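PDB 4DNG: putative aldehyde dehydrogenase AldY from Bacillus subtilis, which probably oxidises aldehydes to carboxylates with NAD(+) as the electron acceptor, and may help protect the cell against stress from ethanol and related compounds. Local coordinates for residues R76-L79 and H80-D84; K177-I180 and Q181-I184; D301-V304 and E305-A309; L329-E332 and R333-E336. One frame throughout, in Å; residues are numbered along the deposited sequence.

Contact 1 (R76-L79 and H80-D84); sequences RGYL and HENRD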
ATOM      1  N   ARG A  76       1.998  22.380 -19.264  1.00 60.26           N
ATOM      2  CA  ARG A  76       3.321  22.145 -19.837  1.00 66.46           C
ATOM      3  C   ARG A  76       3.744  23.293 -20.750  1.00 73.69           C
ATOM      4  O   ARG A  76       4.927  23.625 -20.828  1.00 76.86           O
ATOM      5  CB  ARG A  76       3.404  20.791 -20.566  1.00 70.03           C
ATOM      6  CG  ARG A  76       3.013  20.790 -22.037  1.00 79.22           C
ATOM      7  CD  ARG A  76       4.194  21.077 -22.947  1.00 85.25           C
ATOM      8  NE  ARG A  76       5.034  19.901 -23.169  1.00 88.71           N
ATOM      9  CZ  ARG A  76       6.170  19.917 -23.866  1.00 82.91           C
ATOM     10  NH1 ARG A  76       6.862  18.798 -24.037  1.00 78.22           N
ATOM     11  NH2 ARG A  76       6.614  21.053 -24.394  1.00 73.08           N
ATOM     12  N   GLY A  77       2.768  23.890 -21.432  1.00 74.22           N
ATOM     13  CA  GLY A  77       3.019  25.014 -22.331  1.00 78.62           C
ATOM     14  C   GLY A  77       3.511  26.236 -21.586  1.00 77.20           C
ATOM     15  O   GLY A  77       4.481  26.869 -22.003  1.00 78.14           O
ATOM     16  N   TYR A  78       2.844  26.562 -20.476  1.00 76.74           N
ATOM     17  CA  TYR A  78       3.283  27.653 -19.609  1.00 78.30           C
ATOM     18  C   TYR A  78       4.746  27.474 -19.164  1.00 71.72           C
ATOM     19  O   TYR A  78       5.527  28.437 -19.152  1.00 73.99           O
ATOM     20  CB  TYR A  78       2.363  27.795 -18.379  1.00 75.16           C
ATOM     21  CG  TYR A  78       2.730  28.948 -17.468  1.00 69.63           C
ATOM     22  CD1 TYR A  78       3.681  28.795 -16.443  1.00 69.12           C
ATOM     23  CD2 TYR A  78       2.149  30.199 -17.645  1.00 70.80           C
ATOM     24  CE1 TYR A  78       4.031  29.868 -15.625  1.00 73.98           C
ATOM     25  CE2 TYR A  78       2.474  31.271 -16.829  1.00 71.36           C
ATOM     26  CZ  TYR A  78       3.407  31.109 -15.826  1.00 78.91           C
ATOM     27  OH  TYR A  78       3.703  32.199 -15.043  1.00 86.74           O
ATOM     28  N   LEU A  79       5.123  26.252 -18.812  1.00 65.46           N
ATOM     29  CA  LEU A  79       6.469  26.030 -18.247  1.00 68.15           C
ATOM     30  C   LEU A  79       7.563  26.134 -19.301  1.00 73.90           C
ATOM     31  O   LEU A  79       8.668  26.594 -19.012  1.00 78.70           O
ATOM     32  CB  LEU A  79       6.574  24.687 -17.523  1.00 57.50           C
ATOM     33  CG  LEU A  79       5.578  24.353 -16.401  1.00 58.80           C
ATOM     34  CD1 LEU A  79       5.710  22.894 -15.945  1.00 60.11           C
ATOM     35  CD2 LEU A  79       5.721  25.274 -15.201  1.00 57.44           C
ATOM     36  N   HIS A  80       7.245  25.702 -20.520  1.00 70.36           N
ATOM     37  CA  HIS A  80       8.209  25.704 -21.625  1.00 71.25           C
ATOM     38  C   HIS A  80       8.416  27.109 -22.190  1.00 68.63           C
ATOM     39  O   HIS A  80       9.560  27.541 -22.382  1.00 65.03           O
ATOM     40  CB  HIS A  80       7.784  24.673 -22.688  1.00 72.18           C
ATOM     41  CG  HIS A  80       8.549  24.768 -23.988  1.00 76.39           C
ATOM     42  ND1 HIS A  80       7.992  25.244 -25.125  1.00 79.19           N
ATOM     43  CD2 HIS A  80       9.865  24.438 -24.304  1.00 77.07           C
ATOM     44  CE1 HIS A  80       8.905  25.225 -26.114  1.00 79.06           C
ATOM     45  NE2 HIS A  80      10.050  24.738 -25.614  1.00 78.69           N
ATOM     46  N   GLU A  81       7.314  27.828 -22.436  1.00 66.31           N
ATOM     47  CA  GLU A  81       7.347  29.242 -22.838  1.00 71.84           C
ATOM     48  C   GLU A  81       8.194  30.058 -21.862  1.00 70.19           C
ATOM     49  O   GLU A  81       8.960  30.926 -22.264  1.00 71.82           O
ATOM     50  CB  GLU A  81       5.919  29.819 -22.888  1.00 76.00           C
ATOM     51  CG  GLU A  81       5.831  31.271 -23.346  1.00 79.04           C
ATOM     52  CD  GLU A  81       6.411  31.455 -24.727  1.00 83.48           C
ATOM     53  OE1 GLU A  81       6.069  30.644 -25.613  1.00 93.44           O
ATOM     54  OE2 GLU A  81       7.214  32.391 -24.924  1.00 80.12           O
ATOM     55  N   ASN A  82       8.079  29.725 -20.582  1.00 68.77           N
ATOM     56  CA  ASN A  82       8.692  30.508 -19.518  1.00 70.82           C
ATOM     57  C   ASN A  82       9.960  29.896 -18.959  1.00 70.41           C
ATOM     58  O   ASN A  82      10.414  30.289 -17.883  1.00 68.63           O
ATOM     59  CB  ASN A  82       7.662  30.751 -18.408  1.00 65.29           C
ATOM     60  CG  ASN A  82       6.516  31.606 -18.880  1.00 65.60           C
ATOM     61  OD1 ASN A  82       6.742  32.633 -19.489  1.00 64.78           O
ATOM     62  ND2 ASN A  82       5.279  31.166 -18.644  1.00 68.86           N
ATOM     63  N   ARG A  83      10.540  28.958 -19.708  1.00 74.53           N
ATOM     64  CA  ARG A  83      11.634  28.128 -19.198  1.00 77.97           C
ATOM     65  C   ARG A  83      12.798  28.935 -18.618  1.00 77.31           C
ATOM     66  O   ARG A  83      13.339  28.597 -17.567  1.00 74.94           O
ATOM     67  CB  ARG A  83      12.107  27.114 -20.253  1.00 79.83           C
ATOM     68  CG  ARG A  83      12.586  27.692 -21.575  1.00 79.73           C
ATOM     69  CD  ARG A  83      12.736  26.614 -22.643  1.00 85.03           C
ATOM     70  NE  ARG A  83      13.768  25.640 -22.294  1.00 99.67           N
ATOM     71  CZ  ARG A  83      13.553  24.371 -21.930  1.00101.04           C
ATOM     72  NH1 ARG A  83      12.315  23.859 -21.874  1.00 90.81           N
ATOM     73  NH2 ARG A  83      14.598  23.601 -21.633  1.00 92.73           N
ATOM     74  N   ASP A  84      13.146  30.033 -19.269  1.00 77.44           N
ATOM     75  CA  ASP A  84      14.339  30.781 -18.860  1.00 83.16           C
ATOM     76  C   ASP A  84      14.236  31.386 -17.461  1.00 80.68           C
ATOM     77  O   ASP A  84      15.120  31.185 -16.632  1.00 76.90           O
ATOM     78  CB  ASP A  84      14.724  31.812 -19.928  1.00 76.44           C
ATOM     79  CG  ASP A  84      15.279  31.154 -21.172  1.00 81.82           C
ATOM     80  OD1 ASP A  84      15.833  30.043 -21.054  1.00 81.99           O
ATOM     81  OD2 ASP A  84      15.175  31.732 -22.271  1.00 94.52           O
TER
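Tyr78 and Asn82 meet where helix 65-81 ends, and the carbonyl oxygen of Tyr78 is approached there by two nitrogens of one residue. Asn82 N donates to Tyr78 O at 3.2 Å, and Asn82 ND2 adds a weak, bent bond to Tyr78 O at 2.8 Å. The amide turns back over its own helix to do this. ND2 therefore also sits over the centre of one face of the tyrosine ring, 3.3 Å from Tyr78 CE2, with the amide plane tilted 65° from the ring. Tyr78 turns its ring beneath the amide by placing CG anti to the backbone N (chi1 -178°). The ring's own polar end is held separately, Tyr78 OH pairing with Lys192.

One turn back the backbone is regularly satisfied: Glu81 N bonds Gly77 O (3.0 Å, 167° at the hydrogen), and His80 N bonds Arg76 O at 3.1 Å. Beyond the break the pattern shifts. Arg83 N lies 3.1 Å from Leu79 O but at too poor an angle to bond, and donates to His80 O instead, at 3.2 Å. Asn82 leaves helical geometry and occupies the N-cap position of helix 83-94, although its side chain makes no capping bond. Within the stretch, Arg76 NH2 comes no nearer than 4.2 Å to His80 CB, while NH1 is salt-bridged to Asp113.

The joint between helices 65-81 and 83-94 is thus fixed from two directions. Arg76, Leu79 and Arg83, the last salt-bridged to Glu106, pack their side chains against helix 98-118, whereas Tyr78 and Leu79 pack against Ala193 of helix 183-196.

Contact 2 (K177-I180 and Q181-I184); sequences KPDI and QTAI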
ATOM      1  N   LYS A 177       1.937  20.720  -0.209  1.00 56.12           N
ATOM      2  CA  LYS A 177       2.785  21.500   0.689  1.00 61.69           C
ATOM      3  C   LYS A 177       4.284  21.353   0.410  1.00 59.71           C
ATOM      4  O   LYS A 177       4.875  20.322   0.750  1.00 56.90           O
ATOM      5  CB  LYS A 177       2.528  21.152   2.155  1.00 63.30           C
ATOM      6  CG  LYS A 177       3.314  22.063   3.102  1.00 57.97           C
ATOM      7  CD  LYS A 177       3.533  21.412   4.455  1.00 61.65           C
ATOM      8  CE  LYS A 177       4.566  22.187   5.259  1.00 65.75           C
ATOM      9  NZ  LYS A 177       5.927  22.042   4.663  1.00 69.12           N
ATOM     10  N   PRO A 178       4.904  22.384  -0.204  1.00 55.95           N
ATOM     11  CA  PRO A 178       6.342  22.335  -0.445  1.00 46.64           C
ATOM     12  C   PRO A 178       7.055  22.737   0.802  1.00 47.73           C
ATOM     13  O   PRO A 178       6.444  23.222   1.726  1.00 51.36           O
ATOM     14  CB  PRO A 178       6.564  23.429  -1.513  1.00 51.66           C
ATOM     15  CG  PRO A 178       5.432  24.391  -1.329  1.00 55.92           C
ATOM     16  CD  PRO A 178       4.265  23.531  -0.896  1.00 59.85           C
ATOM     17  N   ASP A 179       8.354  22.528   0.843  1.00 50.60           N
ATOM     18  CA  ASP A 179       9.127  23.097   1.903  1.00 50.75           C
ATOM     19  C   ASP A 179       9.031  24.601   1.653  1.00 55.42           C
ATOM     20  O   ASP A 179       9.299  25.080   0.526  1.00 58.59           O
ATOM     21  CB  ASP A 179      10.575  22.603   1.790  1.00 52.67           C
ATOM     22  CG  ASP A 179      11.447  23.089   2.910  1.00 58.13           C
ATOM     23  OD1 ASP A 179      12.178  22.260   3.470  1.00 77.21           O
ATOM     24  OD2 ASP A 179      11.412  24.290   3.249  1.00 63.58           O
ATOM     25  N   ILE A 180       8.656  25.346   2.687  1.00 53.55           N
ATOM     26  CA  ILE A 180       8.566  26.799   2.570  1.00 52.90           C
ATOM     27  C   ILE A 180       9.831  27.384   1.904  1.00 57.68           C
ATOM     28  O   ILE A 180       9.728  28.257   1.035  1.00 59.48           O
ATOM     29  CB  ILE A 180       8.236  27.498   3.929  1.00 52.33           C
ATOM     30  CG1 ILE A 180       7.952  29.012   3.721  1.00 59.76           C
ATOM     31  CG2 ILE A 180       9.357  27.314   4.962  1.00 49.89           C
ATOM     32  CD1 ILE A 180       6.757  29.318   2.831  1.00 58.34           C
ATOM     33  N   GLN A 181      11.017  26.879   2.262  1.00 57.65           N
ATOM     34  CA  GLN A 181      12.253  27.441   1.707  1.00 59.72           C
ATOM     35  C   GLN A 181      12.378  27.263   0.201  1.00 63.85           C
ATOM     36  O   GLN A 181      13.192  27.923  -0.426  1.00 66.11           O
ATOM     37  CB  GLN A 181      13.517  26.978   2.452  1.00 52.51           C
ATOM     38  CG  GLN A 181      13.799  27.763   3.741  1.00 60.19           C
ATOM     39  CD  GLN A 181      13.882  29.286   3.545  1.00 68.05           C
ATOM     40  OE1 GLN A 181      14.593  29.808   2.661  1.00 72.22           O
ATOM     41  NE2 GLN A 181      13.145  30.008   4.373  1.00 69.90           N
ATOM     42  N   THR A 182      11.573  26.379  -0.375  1.00 63.49           N
ATOM     43  CA  THR A 182      11.543  26.221  -1.832  1.00 63.28           C
ATOM     44  C   THR A 182      10.078  26.245  -2.329  1.00 64.78           C
ATOM     45  O   THR A 182       9.684  25.472  -3.209  1.00 72.24           O
ATOM     46  CB  THR A 182      12.245  24.909  -2.245  1.00 58.82           C
ATOM     47  OG1 THR A 182      11.751  23.867  -1.419  1.00 53.36           O
ATOM     48  CG2 THR A 182      13.763  24.976  -2.005  1.00 57.73           C
ATOM     49  N   ALA A 183       9.270  27.136  -1.765  1.00 54.63           N
ATOM     50  CA  ALA A 183       7.847  27.167  -2.096  1.00 57.47           C
ATOM     51  C   ALA A 183       7.543  27.692  -3.489  1.00 67.67           C
ATOM     52  O   ALA A 183       6.480  27.386  -4.050  1.00 71.28           O
ATOM     53  CB  ALA A 183       7.087  27.977  -1.072  1.00 62.33           C
ATOM     54  N   ILE A 184       8.440  28.519  -4.028  1.00 66.50           N
ATOM     55  CA  ILE A 184       8.202  29.096  -5.336  1.00 63.29           C
ATOM     56  C   ILE A 184       8.367  28.022  -6.405  1.00 65.71           C
ATOM     57  O   ILE A 184       7.485  27.823  -7.231  1.00 65.15           O
ATOM     58  CB  ILE A 184       9.073  30.335  -5.620  1.00 62.56           C
ATOM     59  CG1 ILE A 184       8.680  31.470  -4.679  1.00 64.65           C
ATOM     60  CG2 ILE A 184       8.841  30.841  -7.033  1.00 59.01           C
ATOM     61  CD1 ILE A 184       9.784  32.454  -4.419  1.00 69.30           C
TER
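Asp179 bends back over the turn that leads from strand 173-177 into helix 183-196, its side chain covering Gln181 and Thr182. Its CB lies 3.6 Å from Thr182 OG1. The next atom, CG, stands anti to the backbone N (chi1 -177°), which brings Asp179 CG to 3.9 Å from Gln181 N. At the tip, Asp179 OD2 accepts a hydrogen bond from Gln181 N at 2.8 Å, using the anti side of the carboxylate with the donor 18° from its plane; it also rests 3.5 Å from Gln181 CB. This side-chain-to-backbone closure is an Asx turn.

The backbone carbonyl of the same residue closes a second turn. Asp179 O takes Thr182 N at 2.8 Å, and Thr182 OG1 adds a weak bond. One residue on, Ala183 N bonds Ile180 O. Under this polar shell Pro178 CG lies 4.0 Å from Ala183 CB, which Ile180 CD1 also reaches. The Gln181 amide is held by Glu24, Asp25 O and Leu27 N.

An alanine at Asp179 lacks OD2 and would probably leave Gln181 N without its acceptor and the turn less firmly fixed. The chemistry is that of a tight turn: one aspartate takes up two successive backbone N-H groups, with OD2 and O respectively, so the chain can turn from strand 173-177 into helix 183-196 in a largely buried place, the Asp179 side chain lying about 9 Å from that of Gly231 in the probable NAD(+) site.

Contact 3 (D301-V304 and E305-A309); sequences DEFV and EKFTA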
ATOM      1  N   ASP A 301      42.389   1.565  -8.414  1.00 92.28           N
ATOM      2  CA  ASP A 301      43.388   2.634  -8.410  1.00 96.41           C
ATOM      3  C   ASP A 301      43.262   3.545  -9.631  1.00 96.62           C
ATOM      4  O   ASP A 301      43.425   4.764  -9.515  1.00 98.30           O
ATOM      5  CB  ASP A 301      44.801   2.066  -8.248  1.00103.00           C
ATOM      6  CG  ASP A 301      44.940   1.197  -7.004  1.00109.08           C
ATOM      7  OD1 ASP A 301      45.466   1.680  -5.982  1.00113.97           O
ATOM      8  OD2 ASP A 301      44.495   0.035  -7.038  1.00112.75           O
ATOM      9  N   GLU A 302      42.934   2.953 -10.780  1.00 94.32           N
ATOM     10  CA  GLU A 302      42.637   3.711 -11.999  1.00 92.88           C
ATOM     11  C   GLU A 302      41.410   4.614 -11.842  1.00 97.06           C
ATOM     12  O   GLU A 302      41.438   5.778 -12.266  1.00101.54           O
ATOM     13  CB  GLU A 302      42.463   2.763 -13.193  1.00 93.59           C
ATOM     14  CG  GLU A 302      41.933   3.411 -14.470  1.00 91.84           C
ATOM     15  CD  GLU A 302      41.915   2.467 -15.672  1.00 97.94           C
ATOM     16  OE1 GLU A 302      42.376   1.305 -15.564  1.00101.91           O
ATOM     17  OE2 GLU A 302      41.445   2.891 -16.749  1.00 98.29           O
ATOM     18  N   PHE A 303      40.342   4.079 -11.243  1.00 93.53           N
ATOM     19  CA  PHE A 303      39.118   4.851 -11.019  1.00 90.78           C
ATOM     20  C   PHE A 303      39.359   6.025 -10.072  1.00 91.22           C
ATOM     21  O   PHE A 303      38.855   7.125 -10.330  1.00 89.33           O
ATOM     22  CB  PHE A 303      37.972   3.973 -10.478  1.00 88.34           C
ATOM     23  CG  PHE A 303      36.655   4.709 -10.313  1.00 82.28           C
ATOM     24  CD1 PHE A 303      36.409   5.501  -9.182  1.00 79.31           C
ATOM     25  CD2 PHE A 303      35.656   4.609 -11.287  1.00 79.33           C
ATOM     26  CE1 PHE A 303      35.203   6.177  -9.031  1.00 76.21           C
ATOM     27  CE2 PHE A 303      34.446   5.273 -11.141  1.00 74.92           C
ATOM     28  CZ  PHE A 303      34.220   6.062 -10.018  1.00 74.80           C
ATOM     29  N   VAL A 304      40.102   5.788  -8.983  1.00 86.45           N
ATOM     30  CA  VAL A 304      40.329   6.834  -7.980  1.00 82.82           C
ATOM     31  C   VAL A 304      41.044   8.012  -8.607  1.00 83.80           C
ATOM     32  O   VAL A 304      40.527   9.122  -8.580  1.00 81.87           O
ATOM     33  CB  VAL A 304      41.109   6.346  -6.742  1.00 83.83           C
ATOM     34  CG1 VAL A 304      41.571   7.532  -5.909  1.00 81.34           C
ATOM     35  CG2 VAL A 304      40.243   5.426  -5.895  1.00 85.81           C
ATOM     36  N   GLU A 305      42.214   7.754  -9.187  1.00 94.14           N
ATOM     37  CA  GLU A 305      43.015   8.794  -9.833  1.00104.74           C
ATOM     38  C   GLU A 305      42.183   9.655 -10.778  1.00102.77           C
ATOM     39  O   GLU A 305      42.181  10.884 -10.669  1.00105.20           O
ATOM     40  CB  GLU A 305      44.200   8.181 -10.581  1.00114.53           C
ATOM     41  CG  GLU A 305      45.400   7.870  -9.696  1.00134.18           C
ATOM     42  CD  GLU A 305      46.338   9.057  -9.491  1.00145.38           C
ATOM     43  OE1 GLU A 305      45.858  10.205  -9.346  1.00145.79           O
ATOM     44  OE2 GLU A 305      47.570   8.837  -9.460  1.00144.77           O
ATOM     45  N   LYS A 306      41.464   8.997 -11.686  1.00100.05           N
ATOM     46  CA  LYS A 306      40.619   9.678 -12.665  1.00101.44           C
ATOM     47  C   LYS A 306      39.472  10.458 -12.026  1.00100.50           C
ATOM     48  O   LYS A 306      39.226  11.612 -12.395  1.00105.73           O
ATOM     49  CB  LYS A 306      40.081   8.686 -13.699  1.00101.26           C
ATOM     50  CG  LYS A 306      40.970   8.560 -14.918  1.00106.00           C
ATOM     51  CD  LYS A 306      40.805   7.223 -15.610  1.00101.37           C
ATOM     52  CE  LYS A 306      42.149   6.779 -16.160  1.00 98.30           C
ATOM     53  NZ  LYS A 306      42.035   5.475 -16.855  1.00 97.88           N
ATOM     54  N   PHE A 307      38.781   9.820 -11.077  1.00 92.08           N
ATOM     55  CA  PHE A 307      37.646  10.437 -10.382  1.00 84.34           C
ATOM     56  C   PHE A 307      38.109  11.607  -9.532  1.00 79.79           C
ATOM     57  O   PHE A 307      37.451  12.631  -9.524  1.00 72.85           O
ATOM     58  CB  PHE A 307      36.868   9.412  -9.531  1.00 82.26           C
ATOM     59  CG  PHE A 307      35.641   9.982  -8.867  1.00 78.34           C
ATOM     60  CD1 PHE A 307      34.414  10.001  -9.531  1.00 76.96           C
ATOM     61  CD2 PHE A 307      35.716  10.523  -7.576  1.00 74.19           C
ATOM     62  CE1 PHE A 307      33.279  10.543  -8.920  1.00 73.98           C
ATOM     63  CE2 PHE A 307      34.599  11.070  -6.967  1.00 68.32           C
ATOM     64  CZ  PHE A 307      33.378  11.078  -7.640  1.00 71.33           C
ATOM     65  N   THR A 308      39.239  11.447  -8.834  1.00 86.39           N
ATOM     66  CA  THR A 308      39.824  12.523  -8.020  1.00 96.34           C
ATOM     67  C   THR A 308      40.274  13.712  -8.865  1.00 95.87           C
ATOM     68  O   THR A 308      39.894  14.856  -8.585  1.00 99.07           O
ATOM     69  CB  THR A 308      41.032  12.057  -7.172  1.00103.55           C
ATOM     70  OG1 THR A 308      41.973  11.368  -8.005  1.00109.40           O
ATOM     71  CG2 THR A 308      40.591  11.148  -6.043  1.00100.54           C
ATOM     72  N   ALA A 309      41.076  13.446  -9.894  1.00 89.59           N
ATOM     73  CA  ALA A 309      41.548  14.523 -10.759  1.00 93.21           C
ATOM     74  C   ALA A 309      40.363  15.326 -11.305  1.00101.80           C
ATOM     75  O   ALA A 309      40.387  16.560 -11.278  1.00102.56           O
ATOM     76  CB  ALA A 309      42.398  13.984 -11.897  1.00 83.70           C
TER
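Phe303 and Phe307, one helical turn apart on helix 297-313, lie side by side with their rings nearly parallel (12°) but offset so that little of one ring covers the other. Phe303 CE1 does the touching, 3.7 Å from Phe307 CB. Both aromatics place CG anti to the backbone N (chi1 -176° in each), so they lean the same way. Together they face Ile293 of strand 290-296, with Val272 and Ile276 of helix 268-281 beside them. Val304 CG1 and Thr308 CG2, 3.7 Å apart, extend the packing toward Val369 and strand 351-354. An alanine in place of Phe303 would probably open a gap against Ile293 and Val295 and deprive Phe307 of its neighbour.

The solvent side is polar and looser. Glu302 and Lys306 form a salt bridge, Glu302 OE2 to Lys306 NZ at 2.7 Å, the extended glutamate being met on the anti side, 33° out of its carboxylate plane. Backbone bonds run beneath, such as Lys306 N to Glu302 O at 3.3 Å.

The chemistry is split around an amphipathic helix: dispersion forces anchor the aromatic side to the sheet and its flanking helix, while opposite charges four residues apart bind successive turns at the exposed surface.

Contact 4 (L329-E332 and R333-E336); sequences LINE and RQIE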
ATOM      1  N   LEU A 329      25.038  24.834  -0.392  1.00 67.06           N
ATOM      2  CA  LEU A 329      24.069  23.904   0.200  1.00 68.26           C
ATOM      3  C   LEU A 329      22.814  24.684   0.611  1.00 71.10           C
ATOM      4  O   LEU A 329      22.882  25.894   0.848  1.00 73.06           O
ATOM      5  CB  LEU A 329      24.664  23.129   1.379  1.00 66.09           C
ATOM      6  CG  LEU A 329      25.792  22.156   1.023  1.00 75.78           C
ATOM      7  CD1 LEU A 329      26.169  21.300   2.227  1.00 81.54           C
ATOM      8  CD2 LEU A 329      25.407  21.276  -0.163  1.00 67.98           C
ATOM      9  N   ILE A 330      21.684  23.987   0.696  1.00 69.57           N
ATOM     10  CA  ILE A 330      20.381  24.604   0.913  1.00 69.99           C
ATOM     11  C   ILE A 330      20.314  25.602   2.093  1.00 72.66           C
ATOM     12  O   ILE A 330      19.674  26.637   1.988  1.00 72.30           O
ATOM     13  CB  ILE A 330      19.297  23.514   1.035  1.00 71.10           C
ATOM     14  CG1 ILE A 330      17.877  24.106   1.193  1.00 70.56           C
ATOM     15  CG2 ILE A 330      19.642  22.588   2.182  1.00 69.95           C
ATOM     16  CD1 ILE A 330      17.430  25.031   0.070  1.00 67.27           C
ATOM     17  N   ASN A 331      20.985  25.288   3.195  1.00 75.96           N
ATOM     18  CA  ASN A 331      21.041  26.167   4.357  1.00 73.85           C
ATOM     19  C   ASN A 331      22.252  25.854   5.259  1.00 80.03           C
ATOM     20  O   ASN A 331      23.022  24.935   4.991  1.00 88.32           O
ATOM     21  CB  ASN A 331      19.734  26.063   5.162  1.00 69.47           C
ATOM     22  CG  ASN A 331      19.523  24.682   5.748  1.00 71.64           C
ATOM     23  OD1 ASN A 331      20.432  24.101   6.334  1.00 68.93           O
ATOM     24  ND2 ASN A 331      18.325  24.137   5.568  1.00 72.81           N
ATOM     25  N   GLU A 332      22.375  26.595   6.353  1.00 78.50           N
ATOM     26  CA  GLU A 332      23.487  26.466   7.298  1.00 83.50           C
ATOM     27  C   GLU A 332      23.465  25.168   8.108  1.00 83.22           C
ATOM     28  O   GLU A 332      24.526  24.642   8.444  1.00 80.91           O
ATOM     29  CB  GLU A 332      23.493  27.664   8.252  1.00 88.65           C
ATOM     30  CG  GLU A 332      24.592  27.669   9.301  1.00 93.60           C
ATOM     31  CD  GLU A 332      25.849  28.387   8.852  1.00 98.50           C
ATOM     32  OE1 GLU A 332      25.746  29.432   8.166  1.00 97.83           O
ATOM     33  OE2 GLU A 332      26.948  27.904   9.203  1.00104.50           O
ATOM     34  N   ARG A 333      22.272  24.665   8.436  1.00 74.93           N
ATOM     35  CA  ARG A 333      22.175  23.415   9.177  1.00 77.83           C
ATOM     36  C   ARG A 333      22.746  22.240   8.372  1.00 84.78           C
ATOM     37  O   ARG A 333      23.292  21.303   8.957  1.00 83.98           O
ATOM     38  CB  ARG A 333      20.743  23.124   9.617  1.00 82.16           C
ATOM     39  CG  ARG A 333      20.398  23.623  11.015  1.00105.79           C
ATOM     40  CD  ARG A 333      19.000  23.191  11.466  1.00117.55           C
ATOM     41  NE  ARG A 333      17.926  23.942  10.801  1.00126.30           N
ATOM     42  CZ  ARG A 333      17.012  23.421   9.976  1.00117.89           C
ATOM     43  NH1 ARG A 333      17.001  22.122   9.692  1.00102.79           N
ATOM     44  NH2 ARG A 333      16.091  24.207   9.434  1.00118.30           N
ATOM     45  N   GLN A 334      22.629  22.308   7.042  1.00 82.55           N
ATOM     46  CA  GLN A 334      23.179  21.274   6.151  1.00 76.63           C
ATOM     47  C   GLN A 334      24.695  21.283   6.150  1.00 74.38           C
ATOM     48  O   GLN A 334      25.310  20.217   6.136  1.00 70.55           O
ATOM     49  CB  GLN A 334      22.690  21.448   4.714  1.00 74.50           C
ATOM     50  CG  GLN A 334      21.231  21.099   4.530  1.00 78.66           C
ATOM     51  CD  GLN A 334      20.962  19.632   4.728  1.00 84.70           C
ATOM     52  OE1 GLN A 334      20.377  19.229   5.738  1.00 85.06           O
ATOM     53  NE2 GLN A 334      21.404  18.812   3.771  1.00 85.84           N
ATOM     54  N   ILE A 335      25.293  22.478   6.155  1.00 69.14           N
ATOM     55  CA  ILE A 335      26.739  22.583   6.193  1.00 73.71           C
ATOM     56  C   ILE A 335      27.308  22.008   7.498  1.00 76.46           C
ATOM     57  O   ILE A 335      28.187  21.163   7.455  1.00 79.43           O
ATOM     58  CB  ILE A 335      27.240  24.014   5.939  1.00 75.49           C
ATOM     59  CG1 ILE A 335      26.910  24.446   4.507  1.00 78.09           C
ATOM     60  CG2 ILE A 335      28.745  24.075   6.112  1.00 78.08           C
ATOM     61  CD1 ILE A 335      26.886  25.947   4.302  1.00 68.95           C
ATOM     62  N   GLU A 336      26.790  22.447   8.641  1.00 86.42           N
ATOM     63  CA  GLU A 336      27.260  21.955   9.946  1.00 88.48           C
ATOM     64  C   GLU A 336      27.136  20.426   9.992  1.00 86.97           C
ATOM     65  O   GLU A 336      28.038  19.734  10.466  1.00 87.86           O
ATOM     66  CB  GLU A 336      26.492  22.605  11.119  1.00 86.46           C
ATOM     67  CG  GLU A 336      26.313  24.122  11.050  1.00 97.68           C
ATOM     68  CD  GLU A 336      27.430  24.933  11.694  1.00119.45           C
ATOM     69  OE1 GLU A 336      28.438  24.349  12.158  1.00134.46           O
ATOM     70  OE2 GLU A 336      27.295  26.179  11.741  1.00113.37           O
TER
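Asn331 caps helix 332-347 by taking the amide hydrogen of Gln334: Gln334 N lies 2.9 Å from Asn331 OD1, and the donor stands almost in line with the side-chain carbonyl (164°). The side chain reaches the helix mouth because CG sits between the backbone N and the carbonyl carbon (chi1 64°), which turns OD1 back toward the first turn. Gln334 N also makes a weak bond to Asn331 O at 3.4 Å. A regular helical bond follows, Glu336 N to Glu332 O, at 3.2 Å.

Farther out, two carboxylates come together: Glu332 OE2 and Glu336 OE2 are 3.1 Å apart, their planes turned 45° from each other. Like charges this close would be unfavourable alone, but Glu332 OE2 is salt-bridged to Arg358, which probably offsets much of the repulsion.

Apolar packing completes the corner. Ile330 CG2 lies beside CG of Gln334, at the aliphatic part of that side chain, and Leu329 CD1 lies 4.0 Å from Ile335 CG1.

This N-terminal turn is seated by its apolar residues. Leu329 and Ile335 both rest on Leu363 of strand 362-369, Leu329 also touching Pro385 and hydrogen-bonding Asn361 through its backbone, whereas Ile330 turns to Phe153 in the loop ahead of helix 156-169.

Contact 2 is the most buried of the four; contacts 1 and 3 are partly buried, and contact 4 lies at the surface. Contacts 1 and 2 share elements: residues of contact 1 lie against helix 183-196, which contact 2 introduces, and Thr182 meets helix 83-94, which contact 1 begins. Contacts 3 and 4 both lean on strand 362-369 from successive helices. Contacts 2 and 4 touch directly, Thr182 CG2 lying 4.2 Å from Ile330 CD1, and both use Phe153. Contacts 2 and 4 fix backbone N-H groups with an Asp or Asn side chain, contact 1 has a weak amide bond to a carbonyl, and contact 3, within one helix, relies on aromatic packing and a salt bridge.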